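Local structure of pyruvate kinase 1 (4KCT) at residues I373-P377 / E378-C382; H484-G488 / Y489-T493. The protein catalyses phosphate transfer from phosphoenolpyruvate to ADP, the final step of glycolysis, and has an intrinsic decarboxylase activity. One frame throughout, in Å; residues are numbered along the deposited sequence.

Contact 1: I373-P377 / E378-C382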
loop_
_atom_site.group_PDB
_atom_site.type_symbol
_atom_site.label_atom_id
_atom_site.label_comp_id
_atom_site.label_asym_id
_atom_site.label_seq_id
_atom_site.Cartn_x
_atom_site.Cartn_y
_atom_site.Cartn_z
ATOM N N ILE A 373 16.060 -9.627 4.741
ATOM C CA ILE A 373 15.579 -10.710 5.608
ATOM C C ILE A 373 16.364 -11.959 5.212
ATOM O O ILE A 373 16.538 -12.196 4.040
ATOM C CB ILE A 373 14.066 -10.973 5.366
ATOM C CG1 ILE A 373 13.229 -9.736 5.699
ATOM C CG2 ILE A 373 13.584 -12.184 6.161
ATOM C CD1 ILE A 373 13.633 -9.048 6.988
ATOM N N PRO A 374 16.891 -12.730 6.194
ATOM C CA PRO A 374 16.662 -12.652 7.656
ATOM C C PRO A 374 17.501 -11.537 8.308
ATOM O O PRO A 374 18.631 -11.286 7.883
ATOM C CB PRO A 374 17.147 -14.027 8.145
ATOM C CG PRO A 374 18.261 -14.383 7.184
ATOM C CD PRO A 374 17.772 -13.878 5.836
ATOM N N MET A 375 16.938 -10.863 9.320
ATOM C CA MET A 375 17.704 -9.951 10.168
ATOM C C MET A 375 18.540 -10.792 11.116
ATOM O O MET A 375 18.127 -11.877 11.472
ATOM C CB MET A 375 16.741 -9.113 11.040
ATOM C CG MET A 375 15.858 -8.160 10.283
ATOM S SD MET A 375 14.894 -7.217 11.482
ATOM C CE MET A 375 14.117 -6.041 10.358
ATOM N N CYS A 376 19.565 -10.190 11.713
ATOM C CA CYS A 376 20.210 -10.753 12.897
ATOM C C CYS A 376 19.221 -10.711 14.047
ATOM O O CYS A 376 18.294 -9.898 14.037
ATOM C CB CYS A 376 21.458 -9.937 13.265
ATOM S SG CYS A 376 22.709 -9.835 11.967
ATOM N N PRO A 377 19.391 -11.603 15.034
ATOM C CA PRO A 377 18.431 -11.678 16.141
ATOM C C PRO A 377 18.299 -10.360 16.892
ATOM O O PRO A 377 17.195 -9.985 17.254
ATOM C CB PRO A 377 19.001 -12.778 17.066
ATOM C CG PRO A 377 20.095 -13.456 16.300
ATOM C CD PRO A 377 20.438 -12.648 15.083
ATOM N N GLU A 378 19.405 -9.656 17.141
ATOM C CA GLU A 378 19.293 -8.412 17.908
ATOM C C GLU A 378 18.484 -7.342 17.161
ATOM O O GLU A 378 17.761 -6.555 17.770
ATOM C CB GLU A 378 20.659 -7.870 18.355
ATOM C CG GLU A 378 21.572 -7.489 17.219
ATOM C CD GLU A 378 22.491 -8.638 16.814
ATOM O OE1 GLU A 378 23.684 -8.378 16.563
ATOM O OE2 GLU A 378 22.044 -9.811 16.826
ATOM N N GLU A 379 18.548 -7.362 15.836
ATOM C CA GLU A 379 17.777 -6.385 15.085
ATOM C C GLU A 379 16.287 -6.721 14.993
ATOM O O GLU A 379 15.450 -5.834 15.148
ATOM C CB GLU A 379 18.366 -6.120 13.697
ATOM C CG GLU A 379 17.627 -4.990 12.999
ATOM C CD GLU A 379 18.459 -4.301 11.916
ATOM O OE1 GLU A 379 19.520 -4.837 11.541
ATOM O OE2 GLU A 379 17.989 -3.284 11.379
ATOM N N ALA A 380 15.956 -7.995 14.786
ATOM C CA ALA A 380 14.576 -8.466 15.009
ATOM C C ALA A 380 14.037 -8.104 16.391
ATOM O O ALA A 380 12.889 -7.624 16.531
ATOM C CB ALA A 380 14.476 -9.957 14.764
ATOM N N VAL A 381 14.856 -8.295 17.420
ATOM C CA VAL A 381 14.424 -7.943 18.786
ATOM C C VAL A 381 14.161 -6.422 18.915
ATOM O O VAL A 381 13.114 -5.990 19.443
ATOM C CB VAL A 381 15.447 -8.441 19.853
ATOM C CG1 VAL A 381 15.212 -7.756 21.211
ATOM C CG2 VAL A 381 15.354 -9.979 20.002
ATOM N N CYS A 382 15.108 -5.611 18.447
ATOM C CA CYS A 382 14.949 -4.174 18.564
ATOM C C CYS A 382 13.787 -3.637 17.736
ATOM O O CYS A 382 13.019 -2.759 18.195
ATOM C CB CYS A 382 16.273 -3.435 18.274
ATOM S SG CYS A 382 17.539 -3.772 19.567
HETATM O O HOH W 1 20.055 -7.445 10.613
#

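Contact 2: H484-G488 / Y489-T493. With FDP (2,6-di-O-phosphono-beta-D-fructofuranose), chain F.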
loop_
_atom_site.group_PDB
_atom_site.type_symbol
_atom_site.label_atom_id
_atom_site.label_comp_id
_atom_site.label_asym_id
_atom_site.label_seq_id
_atom_site.Cartn_x
_atom_site.Cartn_y
_atom_site.Cartn_z
ATOM N N HIS A 484 19.272 -14.418 30.806
ATOM C CA HIS A 484 20.322 -14.681 31.788
ATOM C C HIS A 484 21.546 -15.369 31.253
ATOM O O HIS A 484 22.590 -15.295 31.858
ATOM C CB HIS A 484 19.782 -15.370 33.031
ATOM C CG HIS A 484 18.963 -14.450 33.917
ATOM N ND1 HIS A 484 18.351 -14.875 35.055
ATOM C CD2 HIS A 484 18.620 -13.092 33.770
ATOM C CE1 HIS A 484 17.634 -13.855 35.592
ATOM N NE2 HIS A 484 17.800 -12.766 34.809
ATOM N N SER A 485 21.487 -15.917 30.048
ATOM C CA SER A 485 22.684 -16.578 29.529
ATOM C C SER A 485 23.309 -16.012 28.242
ATOM O O SER A 485 24.504 -16.180 28.007
ATOM C CB SER A 485 22.507 -18.095 29.472
ATOM O OG SER A 485 21.527 -18.437 28.552
ATOM N N VAL A 486 22.526 -15.326 27.416
ATOM C CA VAL A 486 23.067 -14.815 26.146
ATOM C C VAL A 486 24.001 -13.612 26.378
ATOM O O VAL A 486 23.698 -12.731 27.193
ATOM C CB VAL A 486 21.927 -14.470 25.151
ATOM C CG1 VAL A 486 22.443 -13.575 24.023
ATOM C CG2 VAL A 486 21.349 -15.750 24.557
ATOM N N LYS A 487 25.177 -13.632 25.747
ATOM C CA LYS A 487 26.148 -12.523 25.850
ATOM C C LYS A 487 26.417 -11.901 24.482
ATOM O O LYS A 487 26.477 -12.605 23.470
ATOM C CB LYS A 487 27.492 -13.010 26.415
ATOM C CG LYS A 487 27.397 -13.730 27.743
ATOM C CD LYS A 487 26.753 -12.871 28.819
ATOM C CE LYS A 487 26.408 -13.731 30.024
ATOM N NZ LYS A 487 25.582 -13.017 31.037
ATOM N N GLY A 488 26.664 -10.596 24.467
ATOM C CA GLY A 488 27.171 -9.933 23.268
ATOM C C GLY A 488 26.125 -9.045 22.587
ATOM O O GLY A 488 26.461 -8.227 21.760
ATOM N N TYR A 489 24.855 -9.226 22.941
ATOM C CA TYR A 489 23.752 -8.549 22.265
ATOM C C TYR A 489 22.450 -8.818 23.044
ATOM O O TYR A 489 22.391 -9.752 23.847
ATOM C CB TYR A 489 23.616 -9.029 20.804
ATOM C CG TYR A 489 23.259 -10.498 20.647
ATOM C CD1 TYR A 489 24.258 -11.492 20.638
ATOM C CD2 TYR A 489 21.924 -10.906 20.555
ATOM C CE1 TYR A 489 23.925 -12.847 20.528
ATOM C CE2 TYR A 489 21.587 -12.255 20.407
ATOM C CZ TYR A 489 22.589 -13.219 20.413
ATOM O OH TYR A 489 22.247 -14.558 20.334
ATOM N N PRO A 490 21.410 -7.989 22.822
ATOM C CA PRO A 490 20.128 -8.238 23.506
ATOM C C PRO A 490 19.269 -9.238 22.704
ATOM O O PRO A 490 19.089 -9.073 21.495
ATOM C CB PRO A 490 19.457 -6.854 23.502
ATOM C CG PRO A 490 19.944 -6.236 22.189
ATOM C CD PRO A 490 21.406 -6.716 22.066
ATOM N N ASN A 491 18.769 -10.276 23.365
ATOM C CA ASN A 491 17.900 -11.246 22.681
ATOM C C ASN A 491 16.488 -11.265 23.252
ATOM O O ASN A 491 15.716 -12.174 22.957
ATOM C CB ASN A 491 18.503 -12.664 22.746
ATOM C CG ASN A 491 18.393 -13.286 24.133
ATOM O OD1 ASN A 491 18.622 -12.619 25.149
ATOM N ND2 ASN A 491 17.942 -14.560 24.185
ATOM N N GLN A 492 16.156 -10.276 24.078
ATOM C CA GLN A 492 14.934 -10.351 24.886
ATOM C C GLN A 492 14.258 -8.959 24.901
ATOM O O GLN A 492 14.936 -7.954 25.058
ATOM C CB GLN A 492 15.299 -10.758 26.329
ATOM C CG GLN A 492 14.103 -10.771 27.280
ATOM C CD GLN A 492 14.491 -11.186 28.683
ATOM O OE1 GLN A 492 14.563 -10.353 29.610
ATOM N NE2 GLN A 492 14.745 -12.459 28.855
ATOM N N THR A 493 12.925 -8.928 24.791
ATOM C CA THR A 493 12.136 -7.710 25.063
ATOM C C THR A 493 11.037 -8.082 26.033
ATOM O O THR A 493 10.413 -9.154 25.884
ATOM C CB THR A 493 11.372 -7.243 23.797
ATOM O OG1 THR A 493 12.193 -7.375 22.632
ATOM C CG2 THR A 493 10.897 -5.786 23.940
HETATM P P1 FDP F . 25.274 -7.207 29.509
HETATM O O1P FDP F . 23.971 -7.462 30.236
HETATM O O2P FDP F . 25.940 -5.937 29.972
HETATM O O3P FDP F . 26.190 -8.414 29.388
HETATM O O1 FDP F . 25.860 -9.336 26.907
HETATM C C1 FDP F . 24.462 -9.117 27.118
HETATM C C2 FDP F . 24.175 -7.627 26.971
HETATM O O2 FDP F . 24.865 -6.828 27.971
HETATM C C3 FDP F . 22.683 -7.306 26.991
HETATM O O3 FDP F . 22.141 -7.370 28.308
HETATM C C4 FDP F . 22.701 -5.880 26.468
HETATM O O4 FDP F . 21.409 -5.419 26.037
HETATM C C5 FDP F . 23.685 -6.009 25.316
HETATM O O5 FDP F . 24.561 -7.142 25.667
HETATM C C6 FDP F . 24.491 -4.728 25.141
HETATM O O6 FDP F . 25.154 -4.796 23.877
HETATM P P2 FDP F . 25.808 -3.450 23.259
HETATM O O4P FDP F . 24.610 -2.533 22.960
HETATM O O5P FDP F . 26.701 -2.957 24.355
HETATM O O6P FDP F . 26.517 -3.918 22.012
#

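Contact 1: I373-P377 / E378-C382
SD of M375 lies beside CG of E379, 3.8 Å away, at the end of a chain that runs extended beyond CG. The same sulfur packs against the backbone N of A380, a contact and not a bond. The torsion that sends it there sets CG of M375 beside its own backbone N and anti to the carbonyl carbon (chi1 -66°). E378 folds the other way. Its chain bends at chi2 and turns the carboxylate back over the residues before it, with OE2 3.7 Å from CD of P377, a non-bonded contact; OE1 is tied to R405 by a salt bridge. This is the start of helix 377-392, with C376 as N-cap and P377, which has no N-H to offer, in the first turn. The carbonyl of C376 opens the helical pattern: its O accepts a nearly straight bond from N of A380 at 3.1 Å (172° at the hydrogen) and a weak one from N of E379. One residue on, O of P377 takes N of V381 at 2.9 Å. E379, three residues after the N-cap, also reaches back, but through water: a water donates to its OE1 at 2.8 Å. That water also accepts from N of C376. The link that a capping box makes directly from this position is thus made indirectly, while OE2 of E379 is held by K412 and Y413. The positive end of the helix dipole may add to the pull of these partners on the two carboxylates. On the interface side, P377 packs on Y497 and A380 on V392, both of a neighbouring subunit.

Contact 2: H484-G488 / Y489-T493
V486 and N491 have CA atoms 7.2 Å apart because the chain doubles back between them. G488 turns there at a positive phi (108°), a backbone shape where a side chain would collide with O of K487 and which glycine accommodates. Inside this bend the two methyls of V486 divide the work. CG1, anti to the backbone N, lies over one face of the Y489 ring, 3.9 Å from its centroid, a CH-pi contact. It stands 22° off the ring normal, offset toward the rim, with CZ the nearest ring atom. CG2 takes the other partner, the amide of N491, with ND2 3.6 Å away. That amide is itself fixed at both ends: OD1 accepts from N of D483, and ND2 donates to the carbonyl O of L495 of a neighbouring subunit. The loop, which joins strands 476-481 and 492-497, forms part of the pocket for fructose 2,6-bisphosphate. N of G488 donates a nearly straight hydrogen bond, 2.9 Å long, to O1, the oxygen on C1 of the sugar that carries no phosphate. CB of P490 approaches O4 of the ligand at 3.5 Å. Elsewhere the ligand is hydrogen-bonded by K454, R457 and S401, among others, while Y489 packs on Y497 of the neighbouring subunit.

Contact 1 comes first along the chain and contact 2 near its end, yet their centres lie about 13 Å apart in the alpha/beta domain, away from the barrel that holds pyruvate. They join where helix 377-392 packs beside strand 492-497, an outermost strand of the five-stranded sheet within the chain: CG1 of V381 is 3.4 Å from OG1 of T493, and CB of E378 packs on O of P490. Both contacts touch the second subunit, with which strand 492-497 pairs antiparallel. The loop 484-491, which helps line the fructose 2,6-bisphosphate pocket, the helix start and the interface are therefore adjoining, consistent with effector control of this enzyme family.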